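Local coordinates for aminofutalosine deaminase (Helicobacter pylori, PDB 7LKK), which deaminates aminofutalosine in the menaquinone pathway and probably also converts adenosine to inosine, as a metal-dependent hydrolase of the amidohydrolase family, at residues 328-331 against 335-338; 75-80 against 123-128; 275-280 against 301-306. All blocks are in the same frame, centred on the assembly; numbering follows the deposited sequence.

From the N terminus, the first contact met is interaction 2. It closes a loop of 42 residues that includes helix 96-106, setting the end of helix 115-127 against strand 69-80. Interaction 3 follows further on, closing a 20-residue excursion through helix 281-291 and strand 294-298 and joining the end of strand 269-275 to helix 300-305. Interaction 1 comes last, a tight fold with three residues between its segments in the loop leading to helix 338-348. The three loops run in series, neither nesting nor crossing. In space, interaction 1 touches both of the others, while interactions 2 and 3 stay about 5 Å apart at their nearest atoms; all three reach the iron-and-inhibitor site.

Interaction 1 (328-331 against 335-338); sequences DGLS and SLSL. With MCF ((8R)-3-(5-S-methyl-5-thio-beta-D-ribofuranosyl)-3,6,7,8-tetrahydroimidazo[4,5-d][1,3]diazepin-8-ol), chain J.
Leu-330 and Ser-335 mark the closest approach of the two backbones, their CA atoms 6.7 Å apart, where the loop after strand 323-325 doubles back before helix 338-348. Ser-337 is the N-cap of that helix, which begins at Leu-338. The second run is shaped by an ST turn: Ser-335 OG accepts from Ser-337 N at 3.0 Å and is hydrogen-bonded to Asp-340 OD2. The side-chain contact is leucine on leucine. Leu-330 and Leu-336 lie aslant, branch point against branch point, with CG to CG at 3.8 Å. Leu-330 CD2 reaches on to Ser-335 N, also 3.8 Å away, and Leu-336 CD2 rests 3.5 Å from Asp-328 O. That same carbonyl accepts a hydrogen bond from Thr-80 OG1. Asp-328 turns its carboxylate the other way, to the iron and the inhibitor: OD2 is 3.2 Å from C8 of MCF and is hydrogen-bonded to Ser-302 OG, so a second-shell serine steadies an iron-binding aspartate. Ser-331 places its hydroxyl between backbone N and carbonyl carbon (chi1 37°), which brings Ser-331 OG 3.2 Å from MCF C2 in the imidazole of the inhibitor. Across the fold itself the grip is apolar and carries little directionality; the setting of the Asp-328 carboxylate probably owes more to Ser-302 and the metal site.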
loop_
_atom_site.group_PDB
_atom_site.type_symbol
_atom_site.label_atom_id
_atom_site.label_comp_id
_atom_site.label_asym_id
_atom_site.label_seq_id
_atom_site.Cartn_x
_atom_site.Cartn_y
_atom_site.Cartn_z
ATOM N N ASP A 328 9.077 7.769 -7.992
ATOM C CA ASP A 328 8.641 8.824 -8.902
ATOM C C ASP A 328 8.459 10.107 -8.099
ATOM O O ASP A 328 9.016 10.240 -7.003
ATOM C CB ASP A 328 7.353 8.436 -9.640
ATOM C CG ASP A 328 7.408 8.754 -11.124
ATOM O OD1 ASP A 328 8.296 9.528 -11.533
ATOM O OD2 ASP A 328 6.559 8.236 -11.881
ATOM N N GLY A 329 7.693 11.058 -8.620
ATOM C CA GLY A 329 7.421 12.288 -7.913
ATOM C C GLY A 329 6.030 12.299 -7.298
ATOM O O GLY A 329 5.200 11.429 -7.546
ATOM N N LEU A 330 5.791 13.319 -6.468
ATOM C CA LEU A 330 4.455 13.541 -5.929
ATOM C C LEU A 330 3.461 13.954 -7.007
ATOM O O LEU A 330 2.266 14.061 -6.718
ATOM C CB LEU A 330 4.498 14.592 -4.819
ATOM C CG LEU A 330 5.178 14.144 -3.522
ATOM C CD1 LEU A 330 5.206 15.267 -2.495
ATOM C CD2 LEU A 330 4.489 12.910 -2.953
ATOM N N SER A 331 3.931 14.207 -8.231
ATOM C CA SER A 331 3.031 14.361 -9.366
ATOM C C SER A 331 2.288 13.071 -9.686
ATOM O O SER A 331 1.266 13.114 -10.380
ATOM C CB SER A 331 3.813 14.829 -10.595
ATOM O OG SER A 331 5.098 14.231 -10.638
ATOM N N SER A 335 3.353 9.597 -1.480
ATOM C CA SER A 335 4.440 9.619 -0.515
ATOM C C SER A 335 5.762 9.447 -1.246
ATOM O O SER A 335 5.847 8.730 -2.247
ATOM C CB SER A 335 4.270 8.521 0.541
ATOM O OG SER A 335 5.451 8.370 1.306
ATOM N N LEU A 336 6.797 10.111 -0.734
ATOM C CA LEU A 336 8.150 9.953 -1.249
ATOM C C LEU A 336 9.014 9.087 -0.345
ATOM O O LEU A 336 10.216 8.950 -0.593
ATOM C CB LEU A 336 8.808 11.318 -1.460
ATOM C CG LEU A 336 8.243 12.156 -2.611
ATOM C CD1 LEU A 336 9.208 13.270 -2.983
ATOM C CD2 LEU A 336 7.936 11.286 -3.821
ATOM N N SER A 337 8.432 8.506 0.701
ATOM C CA SER A 337 9.126 7.486 1.473
ATOM C C SER A 337 9.352 6.259 0.599
ATOM O O SER A 337 8.391 5.671 0.091
ATOM C CB SER A 337 8.315 7.119 2.712
ATOM O OG SER A 337 8.746 5.881 3.251
ATOM N N LEU A 338 10.618 5.878 0.409
ATOM C CA LEU A 338 10.895 4.678 -0.372
ATOM C C LEU A 338 10.352 3.435 0.319
ATOM O O LEU A 338 9.984 2.464 -0.351
ATOM C CB LEU A 338 12.396 4.537 -0.631
ATOM C CG LEU A 338 12.776 3.485 -1.682
ATOM C CD1 LEU A 338 12.064 3.749 -3.001
ATOM C CD2 LEU A 338 14.280 3.428 -1.892
HETATM O O8 MCF J . 7.466 9.703 -14.791
HETATM C C8 MCF J . 6.284 10.279 -14.298
HETATM C C7 MCF J . 5.061 9.918 -15.135
HETATM N N6 MCF J . 5.418 9.750 -16.521
HETATM C C5 MCF J . 6.199 10.770 -17.184
HETATM N N4 MCF J . 6.700 11.997 -16.575
HETATM C C10 MCF J . 6.581 12.605 -15.227
HETATM C C9 MCF J . 6.399 11.807 -14.113
HETATM N N1 MCF J . 6.336 12.604 -13.056
HETATM C C2 MCF J . 6.487 13.869 -13.444
HETATM N N3 MCF J . 6.647 13.862 -14.771
HETATM C C1S MCF J . 6.831 15.111 -15.573
HETATM C C2S MCF J . 7.920 14.999 -16.665
HETATM O O2S MCF J . 9.155 15.247 -16.141
HETATM O O4S MCF J . 5.762 15.372 -16.226
HETATM C C4S MCF J . 6.227 16.230 -17.520
HETATM C C3S MCF J . 7.519 16.106 -17.632
HETATM O O3S MCF J . 8.181 17.399 -17.229
HETATM C C5S MCF J . 5.532 15.689 -18.757
HETATM S S5S MCF J . 5.291 17.032 -19.956
HETATM C C6S MCF J . 5.009 16.319 -21.602
#

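Interaction 2 (75-80 against 123-128); sequences FINAHT and MAQLKS. With FE (Fe (III) ion), chain E.
Phe-75 meets Ser-128 with the edge of its ring. Ser-128 O lies in the ring plane, 3.3 Å from CD2 and 3.4 Å from CE2, so the slightly positive ring hydrogens face a buried carbonyl that has no hydrogen-bond donor in the model. Leu-338 and Leu-339 of helix 338-348 also pack on this ring. Two residues on, Asn-77 points to the helix and makes the polar link of the contact: its ND2 donates to Gln-125 OE1 over 2.8 Å, and the bond is almost straight at 175°. The oxygen sits in the amide plane of Asn-77, whereas the donor stands 17° off the carbonyl plane of Gln-125, the two amide planes being turned against each other. Gln-125 gets there by a bend in its chain at chi2 (-66°), which swings the amide off the helix toward the strand. Asn-77 ND2 has a second acceptor in Thr-327 OG1, and the amide is thereby held in its rotation. His-79 turns away from the helix and binds iron through NE2 at 2.1 Å, alongside His-81, His-221 and Asp-328. His-79 and His-81 form the HxH pair at the end of the first barrel strand, the metal-binding signature of the amidohydrolase TIM barrel, whose outer layer here includes helix 115-127.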
loop_
_atom_site.group_PDB
_atom_site.type_symbol
_atom_site.label_atom_id
_atom_site.label_comp_id
_atom_site.label_asym_id
_atom_site.label_seq_id
_atom_site.Cartn_x
_atom_site.Cartn_y
_atom_site.Cartn_z
ATOM N N PHE A 75 19.396 3.554 1.164
ATOM C CA PHE A 75 18.642 3.269 -0.043
ATOM C C PHE A 75 19.089 4.170 -1.189
ATOM O O PHE A 75 19.684 5.232 -0.990
ATOM C CB PHE A 75 17.146 3.462 0.193
ATOM C CG PHE A 75 16.533 2.430 1.093
ATOM C CD1 PHE A 75 16.797 1.084 0.909
ATOM C CD2 PHE A 75 15.686 2.811 2.120
ATOM C CE1 PHE A 75 16.231 0.134 1.737
ATOM C CE2 PHE A 75 15.115 1.867 2.952
ATOM C CZ PHE A 75 15.389 0.526 2.760
ATOM N N ILE A 76 18.792 3.722 -2.404
ATOM C CA ILE A 76 18.940 4.525 -3.610
ATOM C C ILE A 76 17.558 4.665 -4.233
ATOM O O ILE A 76 16.891 3.658 -4.505
ATOM C CB ILE A 76 19.933 3.903 -4.603
ATOM C CG1 ILE A 76 21.361 3.963 -4.052
ATOM C CG2 ILE A 76 19.857 4.620 -5.945
ATOM C CD1 ILE A 76 21.772 2.737 -3.267
ATOM N N ASN A 77 17.121 5.904 -4.439
ATOM C CA ASN A 77 15.848 6.208 -5.090
ATOM C C ASN A 77 16.193 6.756 -6.472
ATOM O O ASN A 77 16.491 7.943 -6.620
ATOM C CB ASN A 77 15.029 7.197 -4.265
ATOM C CG ASN A 77 13.617 7.373 -4.796
ATOM O OD1 ASN A 77 13.198 6.677 -5.720
ATOM N ND2 ASN A 77 12.876 8.308 -4.212
ATOM N N ALA A 78 16.149 5.886 -7.481
ATOM C CA ALA A 78 16.769 6.164 -8.772
ATOM C C ALA A 78 15.937 7.052 -9.686
ATOM O O ALA A 78 16.423 7.410 -10.764
ATOM C CB ALA A 78 17.077 4.850 -9.495
ATOM N N HIS A 79 14.710 7.410 -9.305
ATOM C CA HIS A 79 13.841 8.177 -10.196
ATOM C C HIS A 79 12.832 8.958 -9.365
ATOM O O HIS A 79 11.891 8.372 -8.821
ATOM C CB HIS A 79 13.131 7.256 -11.186
ATOM C CG HIS A 79 12.359 7.983 -12.243
ATOM N ND1 HIS A 79 12.948 8.474 -13.388
ATOM C CD2 HIS A 79 11.044 8.300 -12.329
ATOM C CE1 HIS A 79 12.031 9.061 -14.136
ATOM N NE2 HIS A 79 10.868 8.969 -13.516
ATOM N N THR A 80 13.022 10.273 -9.271
ATOM C CA THR A 80 12.044 11.139 -8.630
ATOM C C THR A 80 12.025 12.480 -9.352
ATOM O O THR A 80 12.977 12.850 -10.042
ATOM C CB THR A 80 12.341 11.333 -7.138
ATOM O OG1 THR A 80 11.274 12.071 -6.530
ATOM C CG2 THR A 80 13.645 12.088 -6.951
ATOM N N MET A 123 13.571 15.768 2.990
ATOM C CA MET A 123 13.754 15.244 4.318
ATOM C C MET A 123 13.043 13.900 4.448
ATOM O O MET A 123 13.465 13.047 5.237
ATOM C CB MET A 123 13.276 16.226 5.390
ATOM C CG MET A 123 14.444 16.878 6.184
ATOM S SD MET A 123 13.739 17.630 7.707
ATOM C CE MET A 123 12.636 18.966 7.286
ATOM N N ALA A 124 11.936 13.740 3.720
ATOM C CA ALA A 124 11.224 12.463 3.609
ATOM C C ALA A 124 12.124 11.353 3.058
ATOM O O ALA A 124 12.009 10.188 3.467
ATOM C CB ALA A 124 10.001 12.604 2.687
ATOM N N GLN A 125 12.997 11.682 2.099
ATOM C CA GLN A 125 13.985 10.716 1.612
ATOM C C GLN A 125 14.916 10.276 2.738
ATOM O O GLN A 125 15.044 9.082 3.037
ATOM C CB GLN A 125 14.795 11.329 0.463
ATOM C CG GLN A 125 13.960 11.765 -0.729
ATOM C CD GLN A 125 13.323 10.590 -1.438
ATOM O OE1 GLN A 125 13.965 9.916 -2.248
ATOM N NE2 GLN A 125 12.056 10.341 -1.145
ATOM N N LEU A 126 15.561 11.247 3.390
ATOM C CA LEU A 126 16.563 10.937 4.404
ATOM C C LEU A 126 15.970 10.131 5.554
ATOM O O LEU A 126 16.560 9.141 6.000
ATOM C CB LEU A 126 17.193 12.229 4.920
ATOM C CG LEU A 126 18.071 12.987 3.923
ATOM C CD1 LEU A 126 18.228 14.436 4.353
ATOM C CD2 LEU A 126 19.426 12.313 3.784
ATOM N N LYS A 127 14.798 10.536 6.049
ATOM C CA LYS A 127 14.186 9.796 7.147
ATOM C C LYS A 127 13.706 8.419 6.715
ATOM O O LYS A 127 13.560 7.533 7.563
ATOM C CB LYS A 127 13.024 10.586 7.743
ATOM C CG LYS A 127 13.447 11.704 8.686
ATOM C CD LYS A 127 12.300 12.670 8.987
ATOM C CE LYS A 127 10.944 12.107 8.578
ATOM N NZ LYS A 127 10.519 12.580 7.230
ATOM N N SER A 128 13.471 8.218 5.420
ATOM C CA SER A 128 13.117 6.912 4.881
ATOM C C SER A 128 14.326 6.009 4.672
ATOM O O SER A 128 14.156 4.873 4.217
ATOM C CB SER A 128 12.367 7.079 3.555
ATOM O OG SER A 128 11.961 5.829 3.030
HETATM FE FE FE E . 9.207 10.109 -13.985
#

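Interaction 3 (275-280 against 301-306); sequences HNQFAS and FSNRLL. With MCF ((8R)-3-(5-S-methyl-5-thio-beta-D-ribofuranosyl)-3,6,7,8-tetrahydroimidazo[4,5-d][1,3]diazepin-8-ol), chain J.
Asn-303 comes off helix 300-305 toward His-275 and Gln-277, and its side chain can be followed outward atom by atom. CB is already 3.4 Å from Gln-277 NE2. At CG the same nitrogen is closer, 3.0 Å away, because the amides of Asn-303 and Gln-277 stack with planes only 13° apart; Gln-277 reaches this place through a bend at its chi2. The stack is face on face rather than a hydrogen bond, and Gln-277 NE2 donates instead to Lys-309 O. At the tip the two branches divide. OD1 takes a weak hydrogen bond from His-275 ND1 at 3.1 Å, bent to 129°. ND2 donates to a water at 2.6 Å, and this water in turn donates to His-275 O over 2.8 Å, so one amide meets the ring directly, though weakly, and the backbone through a water.

In the amidohydrolase barrel this is active-site ground: strands 269-275 and 294-298 run side by side, and His-275, at the end of the first, has its side chain about 4 Å from the iron at the nearest atoms and packs on the metal ligand His-221. ND1 is turned to Asn-303, and at the far side of the ring His-275 NE2 donates to O8 of MCF at 3.2 Å and 171°, the oxygen lying at the ring edge, in its plane. O8 also sits against the iron, consistent with coformycin hydroxyls standing in for the attacking water of the deamination. Leu-306, just past the helix, adds an apolar touch, CD2 to C7 of MCF at 3.9 Å. Arg-304 leaves the helix in a different direction, giving hydrogen bonds to Leu-346 O and Met-351 O of the second subunit.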
loop_
_atom_site.group_PDB
_atom_site.type_symbol
_atom_site.label_atom_id
_atom_site.label_comp_id
_atom_site.label_asym_id
_atom_site.label_seq_id
_atom_site.Cartn_x
_atom_site.Cartn_y
_atom_site.Cartn_z
ATOM N N HIS A 275 9.470 2.589 -15.977
ATOM C CA HIS A 275 8.095 2.100 -16.120
ATOM C C HIS A 275 8.041 0.802 -16.923
ATOM O O HIS A 275 8.106 -0.285 -16.338
ATOM C CB HIS A 275 7.194 3.180 -16.727
ATOM C CG HIS A 275 7.172 4.452 -15.936
ATOM N ND1 HIS A 275 6.837 4.488 -14.600
ATOM C CD2 HIS A 275 7.465 5.727 -16.286
ATOM C CE1 HIS A 275 6.912 5.733 -14.162
ATOM N NE2 HIS A 275 7.291 6.504 -15.165
ATOM N N ASN A 276 7.898 0.890 -18.247
ATOM C CA ASN A 276 8.040 -0.228 -19.182
ATOM C C ASN A 276 6.924 -1.268 -19.117
ATOM O O ASN A 276 7.082 -2.350 -19.700
ATOM C CB ASN A 276 9.373 -0.971 -19.004
ATOM C CG ASN A 276 10.550 -0.038 -18.803
ATOM O OD1 ASN A 276 11.055 0.557 -19.754
ATOM N ND2 ASN A 276 11.011 0.075 -17.559
ATOM N N GLN A 277 5.801 -0.994 -18.444
ATOM C CA GLN A 277 4.805 -2.050 -18.250
ATOM C C GLN A 277 4.177 -2.519 -19.555
ATOM O O GLN A 277 3.663 -3.642 -19.611
ATOM C CB GLN A 277 3.685 -1.598 -17.311
ATOM C CG GLN A 277 4.134 -0.820 -16.101
ATOM C CD GLN A 277 4.077 0.664 -16.344
ATOM O OE1 GLN A 277 4.979 1.236 -16.952
ATOM N NE2 GLN A 277 3.000 1.297 -15.896
ATOM N N PHE A 278 4.192 -1.690 -20.598
ATOM C CA PHE A 278 3.616 -2.055 -21.884
ATOM C C PHE A 278 4.674 -2.436 -22.910
ATOM O O PHE A 278 4.371 -2.507 -24.106
ATOM C CB PHE A 278 2.733 -0.920 -22.404
ATOM C CG PHE A 278 1.487 -0.720 -21.592
ATOM C CD1 PHE A 278 0.300 -1.335 -21.953
ATOM C CD2 PHE A 278 1.509 0.058 -20.447
ATOM C CE1 PHE A 278 -0.845 -1.165 -21.197
ATOM C CE2 PHE A 278 0.370 0.231 -19.686
ATOM C CZ PHE A 278 -0.811 -0.377 -20.065
ATOM N N ALA A 279 5.904 -2.679 -22.471
ATOM C CA ALA A 279 6.930 -3.226 -23.342
ATOM C C ALA A 279 6.753 -4.734 -23.449
ATOM O O ALA A 279 6.688 -5.434 -22.434
ATOM C CB ALA A 279 8.325 -2.893 -22.810
ATOM N N SER A 280 6.656 -5.229 -24.680
ATOM C CA SER A 280 6.565 -6.662 -24.897
ATOM C C SER A 280 7.886 -7.336 -24.524
ATOM O O SER A 280 8.896 -6.682 -24.247
ATOM C CB SER A 280 6.215 -6.962 -26.353
ATOM O OG SER A 280 7.302 -6.638 -27.201
ATOM N N PHE A 301 3.447 2.674 -7.399
ATOM C CA PHE A 301 2.296 3.517 -7.087
ATOM C C PHE A 301 1.937 4.420 -8.261
ATOM O O PHE A 301 0.755 4.585 -8.586
ATOM C CB PHE A 301 2.564 4.347 -5.831
ATOM C CG PHE A 301 1.324 4.663 -5.039
ATOM C CD1 PHE A 301 0.546 5.765 -5.354
ATOM C CD2 PHE A 301 0.932 3.852 -3.986
ATOM C CE1 PHE A 301 -0.597 6.057 -4.631
ATOM C CE2 PHE A 301 -0.212 4.137 -3.258
ATOM C CZ PHE A 301 -0.977 5.240 -3.581
ATOM N N SER A 302 2.943 5.003 -8.915
ATOM C CA SER A 302 2.685 5.813 -10.101
ATOM C C SER A 302 2.020 4.993 -11.199
ATOM O O SER A 302 1.077 5.461 -11.848
ATOM C CB SER A 302 3.989 6.433 -10.603
ATOM O OG SER A 302 3.813 7.024 -11.877
ATOM N N ASN A 303 2.495 3.761 -11.417
ATOM C CA ASN A 303 1.896 2.901 -12.433
ATOM C C ASN A 303 0.428 2.627 -12.130
ATOM O O ASN A 303 -0.401 2.562 -13.047
ATOM C CB ASN A 303 2.662 1.583 -12.531
ATOM C CG ASN A 303 4.057 1.747 -13.101
ATOM O OD1 ASN A 303 4.411 2.798 -13.639
ATOM N ND2 ASN A 303 4.860 0.697 -12.986
ATOM N N ARG A 304 0.091 2.441 -10.851
ATOM C CA ARG A 304 -1.299 2.183 -10.481
ATOM C C ARG A 304 -2.168 3.417 -10.686
ATOM O O ARG A 304 -3.333 3.303 -11.084
ATOM C CB ARG A 304 -1.383 1.716 -9.030
ATOM C CG ARG A 304 -2.777 1.268 -8.600
ATOM C CD ARG A 304 -3.235 0.065 -9.406
ATOM N NE ARG A 304 -4.621 -0.301 -9.127
ATOM C CZ ARG A 304 -5.636 -0.072 -9.954
ATOM N NH1 ARG A 304 -5.424 0.528 -11.118
ATOM N NH2 ARG A 304 -6.863 -0.445 -9.619
ATOM N N LEU A 305 -1.626 4.603 -10.409
ATOM C CA LEU A 305 -2.421 5.822 -10.507
ATOM C C LEU A 305 -2.623 6.268 -11.948
ATOM O O LEU A 305 -3.625 6.927 -12.251
ATOM C CB LEU A 305 -1.765 6.950 -9.711
ATOM C CG LEU A 305 -1.678 6.797 -8.193
ATOM C CD1 LEU A 305 -1.102 8.064 -7.578
ATOM C CD2 LEU A 305 -3.040 6.475 -7.597
ATOM N N LEU A 306 -1.697 5.929 -12.844
ATOM C CA LEU A 306 -1.779 6.409 -14.218
ATOM C C LEU A 306 -2.417 5.353 -15.113
ATOM O O LEU A 306 -3.645 5.277 -15.207
ATOM C CB LEU A 306 -0.390 6.795 -14.737
ATOM C CG LEU A 306 0.031 8.260 -14.565
ATOM C CD1 LEU A 306 -0.216 8.751 -13.144
ATOM C CD2 LEU A 306 1.491 8.460 -14.957
HETATM O O8 MCF J . 7.466 9.703 -14.791
HETATM C C8 MCF J . 6.284 10.279 -14.298
HETATM C C7 MCF J . 5.061 9.918 -15.135
HETATM N N6 MCF J . 5.418 9.750 -16.521
HETATM C C5 MCF J . 6.199 10.770 -17.184
HETATM N N4 MCF J . 6.700 11.997 -16.575
HETATM C C10 MCF J . 6.581 12.605 -15.227
HETATM C C9 MCF J . 6.399 11.807 -14.113
HETATM N N1 MCF J . 6.336 12.604 -13.056
HETATM C C2 MCF J . 6.487 13.869 -13.444
HETATM N N3 MCF J . 6.647 13.862 -14.771
HETATM C C1S MCF J . 6.831 15.111 -15.573
HETATM C C2S MCF J . 7.920 14.999 -16.665
HETATM O O2S MCF J . 9.155 15.247 -16.141
HETATM O O4S MCF J . 5.762 15.372 -16.226
HETATM C C4S MCF J . 6.227 16.230 -17.520
HETATM C C3S MCF J . 7.519 16.106 -17.632
HETATM O O3S MCF J . 8.181 17.399 -17.229
HETATM C C5S MCF J . 5.532 15.689 -18.757
HETATM S S5S MCF J . 5.291 17.032 -19.956
HETATM C C6S MCF J . 5.009 16.319 -21.602
HETATM O O HOH W 1 7.246 0.039 -13.735
#